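Local coordinates for austinoid biosynthesis clusters protein H (Emericella nidulans FGSC A4, PDB 5X9K), which serves the fungal biosynthesis of the meroterpenoids austinol and dehydroaustinol as a homodimeric member of the Trt14 isomerase family, at residues K116-L120 and V121-E125; A148-A151 and T152-A155. One frame throughout, in Å; residues are numbered along the deposited sequence.

Contact 1. Residues K116-L120 and V121-E125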
loop_
_atom_site.group_PDB
_atom_site.type_symbol
_atom_site.label_atom_id
_atom_site.label_comp_id
_atom_site.label_asym_id
_atom_site.label_seq_id
_atom_site.Cartn_x
_atom_site.Cartn_y
_atom_site.Cartn_z
ATOM N N LYS A 116 3.116 -8.459 -13.084
ATOM C CA LYS A 116 4.061 -8.473 -14.197
ATOM C C LYS A 116 3.380 -9.049 -15.425
ATOM O O LYS A 116 2.624 -10.016 -15.326
ATOM C CB LYS A 116 5.326 -9.297 -13.874
ATOM C CG LYS A 116 5.992 -8.931 -12.553
ATOM C CD LYS A 116 7.180 -9.836 -12.248
ATOM C CE LYS A 116 7.870 -9.405 -10.958
ATOM N NZ LYS A 116 9.028 -10.282 -10.648
ATOM N N GLY A 117 3.657 -8.467 -16.583
ATOM C CA GLY A 117 3.061 -8.993 -17.796
ATOM C C GLY A 117 3.724 -8.401 -19.013
ATOM O O GLY A 117 4.508 -7.452 -18.927
ATOM N N ASP A 118 3.383 -8.981 -20.155
ATOM C CA ASP A 118 3.829 -8.486 -21.446
ATOM C C ASP A 118 2.673 -7.730 -22.080
ATOM O O ASP A 118 1.615 -8.312 -22.338
ATOM C CB ASP A 118 4.297 -9.642 -22.330
ATOM C CG ASP A 118 5.546 -10.317 -21.785
ATOM O OD1 ASP A 118 6.483 -9.611 -21.356
ATOM O OD2 ASP A 118 5.587 -11.561 -21.771
ATOM N N SER A 119 2.861 -6.437 -22.316
ATOM C CA SER A 119 1.761 -5.619 -22.790
ATOM C C SER A 119 2.053 -5.072 -24.178
ATOM O O SER A 119 3.171 -5.154 -24.693
ATOM C CB SER A 119 1.470 -4.453 -21.830
ATOM O OG SER A 119 2.331 -3.373 -22.098
ATOM N N LEU A 120 1.001 -4.502 -24.758
ATOM C CA LEU A 120 1.020 -3.783 -26.020
ATOM C C LEU A 120 2.230 -2.863 -26.146
ATOM O O LEU A 120 2.793 -2.715 -27.238
ATOM C CB LEU A 120 -0.277 -2.983 -26.137
ATOM C CG LEU A 120 -0.759 -2.451 -27.474
ATOM C CD1 LEU A 120 -0.704 -3.542 -28.526
ATOM C CD2 LEU A 120 -2.183 -1.952 -27.295
ATOM N N VAL A 121 2.635 -2.238 -25.038
ATOM C CA VAL A 121 3.721 -1.260 -25.049
ATOM C C VAL A 121 4.899 -1.795 -24.247
ATOM O O VAL A 121 5.664 -1.026 -23.654
ATOM C CB VAL A 121 3.258 0.109 -24.511
ATOM C CG1 VAL A 121 2.192 0.695 -25.408
ATOM C CG2 VAL A 121 2.733 -0.018 -23.087
ATOM N N GLY A 122 5.065 -3.107 -24.229
ATOM C CA GLY A 122 6.246 -3.698 -23.649
ATOM C C GLY A 122 6.020 -4.225 -22.248
ATOM O O GLY A 122 4.893 -4.417 -21.792
ATOM N N ARG A 123 7.135 -4.455 -21.557
ATOM C CA ARG A 123 7.107 -5.083 -20.243
ATOM C C ARG A 123 6.485 -4.153 -19.203
ATOM O O ARG A 123 6.785 -2.955 -19.154
ATOM C CB ARG A 123 8.531 -5.457 -19.829
ATOM C CG ARG A 123 8.634 -6.337 -18.621
ATOM C CD ARG A 123 8.152 -7.740 -18.940
ATOM N NE ARG A 123 8.233 -8.569 -17.749
ATOM C CZ ARG A 123 7.586 -9.712 -17.582
ATOM N NH1 ARG A 123 6.779 -10.175 -18.531
ATOM N NH2 ARG A 123 7.731 -10.374 -16.447
ATOM N N PHE A 124 5.606 -4.710 -18.371
ATOM C CA PHE A 124 5.034 -3.998 -17.232
ATOM C C PHE A 124 5.342 -4.800 -15.982
ATOM O O PHE A 124 5.040 -5.996 -15.921
ATOM C CB PHE A 124 3.525 -3.810 -17.389
ATOM C CG PHE A 124 2.889 -3.010 -16.279
ATOM C CD1 PHE A 124 3.370 -1.751 -15.949
ATOM C CD2 PHE A 124 1.789 -3.509 -15.590
ATOM C CE1 PHE A 124 2.771 -1.016 -14.945
ATOM C CE2 PHE A 124 1.186 -2.792 -14.588
ATOM C CZ PHE A 124 1.668 -1.541 -14.255
ATOM N N GLU A 125 5.980 -4.157 -15.008
ATOM C CA GLU A 125 6.237 -4.768 -13.714
ATOM C C GLU A 125 5.959 -3.727 -12.644
ATOM O O GLU A 125 6.612 -2.681 -12.597
ATOM C CB GLU A 125 7.673 -5.290 -13.610
ATOM C CG GLU A 125 8.040 -6.244 -14.748
ATOM C CD GLU A 125 9.335 -6.993 -14.492
ATOM O OE1 GLU A 125 10.002 -6.711 -13.471
ATOM O OE2 GLU A 125 9.683 -7.861 -15.316
#
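Gly122 O is gripped twice by Ser119, whose OG and backbone N reach it at 2.8 and 2.9 Å. The hydroxyl comes in tilted 19° from the carbonyl plane, whereas the amide donates from well above that plane. With chi1 at 84°, OG sits between the backbone N and the carbonyl carbon of Ser119, within reach of both Gly122 O and Val121 N; the latter donates to Ser119 OG at 3.2 Å, and the indole NE1 of Trp156 on helix 150-167 bonds the same oxygen. A type I turn from Ser119 to Gly122, with Leu120 and Val121 at its corner, closes the antiparallel hairpin. Farther along, Gly117 and Phe124 form a hydrogen-bonded pair. On the face carrying Asp118 and Arg123, a bend at chi2 (71°) folds the arginine back across its partner strand. Arg123 NH1 meets Asp118 OD1 at 2.9 Å, above the carboxylate plane, while Arg123 NE donates to the anti lone pair of Glu125 OE2 at 2.9 Å. Lys116 CG packs on Glu125 CG at 4.0 Å. Two carboxylates at the guanidinium edge hold its rotation, so that a salt-bridge network braces one face of the hairpin and a serine fastens its turn.

Contact 2. Residues A148-A151 and T152-A155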
loop_
_atom_site.group_PDB
_atom_site.type_symbol
_atom_site.label_atom_id
_atom_site.label_comp_id
_atom_site.label_asym_id
_atom_site.label_seq_id
_atom_site.Cartn_x
_atom_site.Cartn_y
_atom_site.Cartn_z
ATOM N N ALA A 148 -1.190 1.401 -4.802
ATOM C CA ALA A 148 -0.457 1.121 -6.022
ATOM C C ALA A 148 0.925 1.761 -5.988
ATOM O O ALA A 148 1.200 2.683 -5.211
ATOM C CB ALA A 148 -1.233 1.633 -7.235
ATOM N N ASP A 149 1.802 1.222 -6.828
ATOM C CA ASP A 149 3.102 1.816 -7.149
ATOM C C ASP A 149 2.842 2.805 -8.280
ATOM O O ASP A 149 2.856 2.458 -9.457
ATOM C CB ASP A 149 4.089 0.718 -7.534
ATOM C CG ASP A 149 5.401 1.257 -8.108
ATOM O OD1 ASP A 149 5.705 2.451 -7.943
ATOM O OD2 ASP A 149 6.126 0.454 -8.715
ATOM N N SER A 150 2.584 4.059 -7.915
ATOM C CA SER A 150 2.153 5.029 -8.916
ATOM C C SER A 150 3.234 5.303 -9.959
ATOM O O SER A 150 2.915 5.582 -11.120
ATOM C CB SER A 150 1.750 6.333 -8.230
ATOM O OG SER A 150 0.603 6.158 -7.419
ATOM N N ALA A 151 4.507 5.285 -9.553
ATOM C CA ALA A 151 5.583 5.530 -10.514
ATOM C C ALA A 151 5.465 4.602 -11.723
ATOM O O ALA A 151 5.425 5.060 -12.869
ATOM C CB ALA A 151 6.940 5.355 -9.842
ATOM N N THR A 152 5.373 3.287 -11.489
ATOM C CA THR A 152 5.322 2.395 -12.641
ATOM C C THR A 152 3.941 2.383 -13.296
ATOM O O THR A 152 3.836 2.267 -14.524
ATOM C CB THR A 152 5.751 0.978 -12.241
ATOM O OG1 THR A 152 5.018 0.563 -11.084
ATOM C CG2 THR A 152 7.245 0.959 -11.908
ATOM N N ARG A 153 2.866 2.464 -12.504
ATOM C CA ARG A 153 1.530 2.488 -13.088
ATOM C C ARG A 153 1.346 3.688 -14.010
ATOM O O ARG A 153 0.841 3.548 -15.131
ATOM C CB ARG A 153 0.474 2.510 -11.990
ATOM C CG ARG A 153 -0.952 2.545 -12.520
ATOM C CD ARG A 153 -1.934 2.873 -11.400
ATOM N NE ARG A 153 -1.686 4.210 -10.876
ATOM C CZ ARG A 153 -2.275 4.718 -9.799
ATOM N NH1 ARG A 153 -3.156 3.994 -9.115
ATOM N NH2 ARG A 153 -1.975 5.951 -9.408
ATOM N N ASP A 154 1.701 4.886 -13.534
ATOM C CA ASP A 154 1.511 6.084 -14.352
ATOM C C ASP A 154 2.408 6.068 -15.588
ATOM O O ASP A 154 2.004 6.531 -16.662
ATOM C CB ASP A 154 1.787 7.349 -13.537
ATOM C CG ASP A 154 0.879 7.493 -12.318
ATOM O OD1 ASP A 154 -0.213 6.875 -12.277
ATOM O OD2 ASP A 154 1.278 8.230 -11.389
ATOM N N ALA A 155 3.637 5.564 -15.449
ATOM C CA ALA A 155 4.548 5.496 -16.590
ATOM C C ALA A 155 3.974 4.606 -17.683
ATOM O O ALA A 155 3.933 4.981 -18.862
ATOM C CB ALA A 155 5.916 4.986 -16.138
#
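Three successive i to i+4 bonds begin helix 150-167, from Arg153 N to Asp149 O (3.0 Å), Asp154 N to Ser150 O (2.8 Å) and Ala155 N to Ala151 O (3.2 Å), with Asp149 as N-cap. Across this first turn Asp149 and Thr152 meet at about a right angle. The threonine hydroxyl donates a hydrogen bond to the carboxylate, Thr152 OG1 lying 2.6 Å from Asp149 OD2 and approaching almost perpendicular to the carboxylate plane. Two torsions make the meeting possible: Asp149 CG stands opposite its own backbone nitrogen (chi1 170°), and Thr152 OG1 falls between the nitrogen and the carbonyl carbon (chi1 51°), leaving the CG2 methyl to graze Asp149 OD2 at 3.4 Å. The same hydroxyl bonds Thr126 OG1 of strand 122-134. Asp149 OD1 is held by Ser150 OG and Ser64 OG of the second subunit, whose Ser150 OG also accepts from Ala151 N. Arg153 bends at chi3 and brings NH1 to the Ala148 methyl at 3.6 Å; its NE makes a weak ion pair with Asp154 OD1, which lies in the guanidinium plane. The buried Asp149 carboxylate therefore has hydroxyl partners on both oxygens. Together with the N-terminal end of the helix, these would probably stabilise its negative charge and link the start of the helix to the dimer interface.

How the contacts relate
Followed from the N terminus, the two contacts come in series: contact 1 closes the tight turn between strands 108-119 and 122-134, and contact 2 opens helix 150-167 after strand 141-148 has run antiparallel beside 122-134. Neither encloses nor crosses the other, yet with centres about 13 Å apart they touch in space. The Phe124 ring makes the closest approach, its CE1 lying 3.5 Å from Thr152 O, and it also meets the ring of Trp156 one turn further on; Thr152 CG2 packs against Glu125 O. The C-terminal helix is thereby laid along the hairpin end of the curved sheet, while its first turn faces the second subunit.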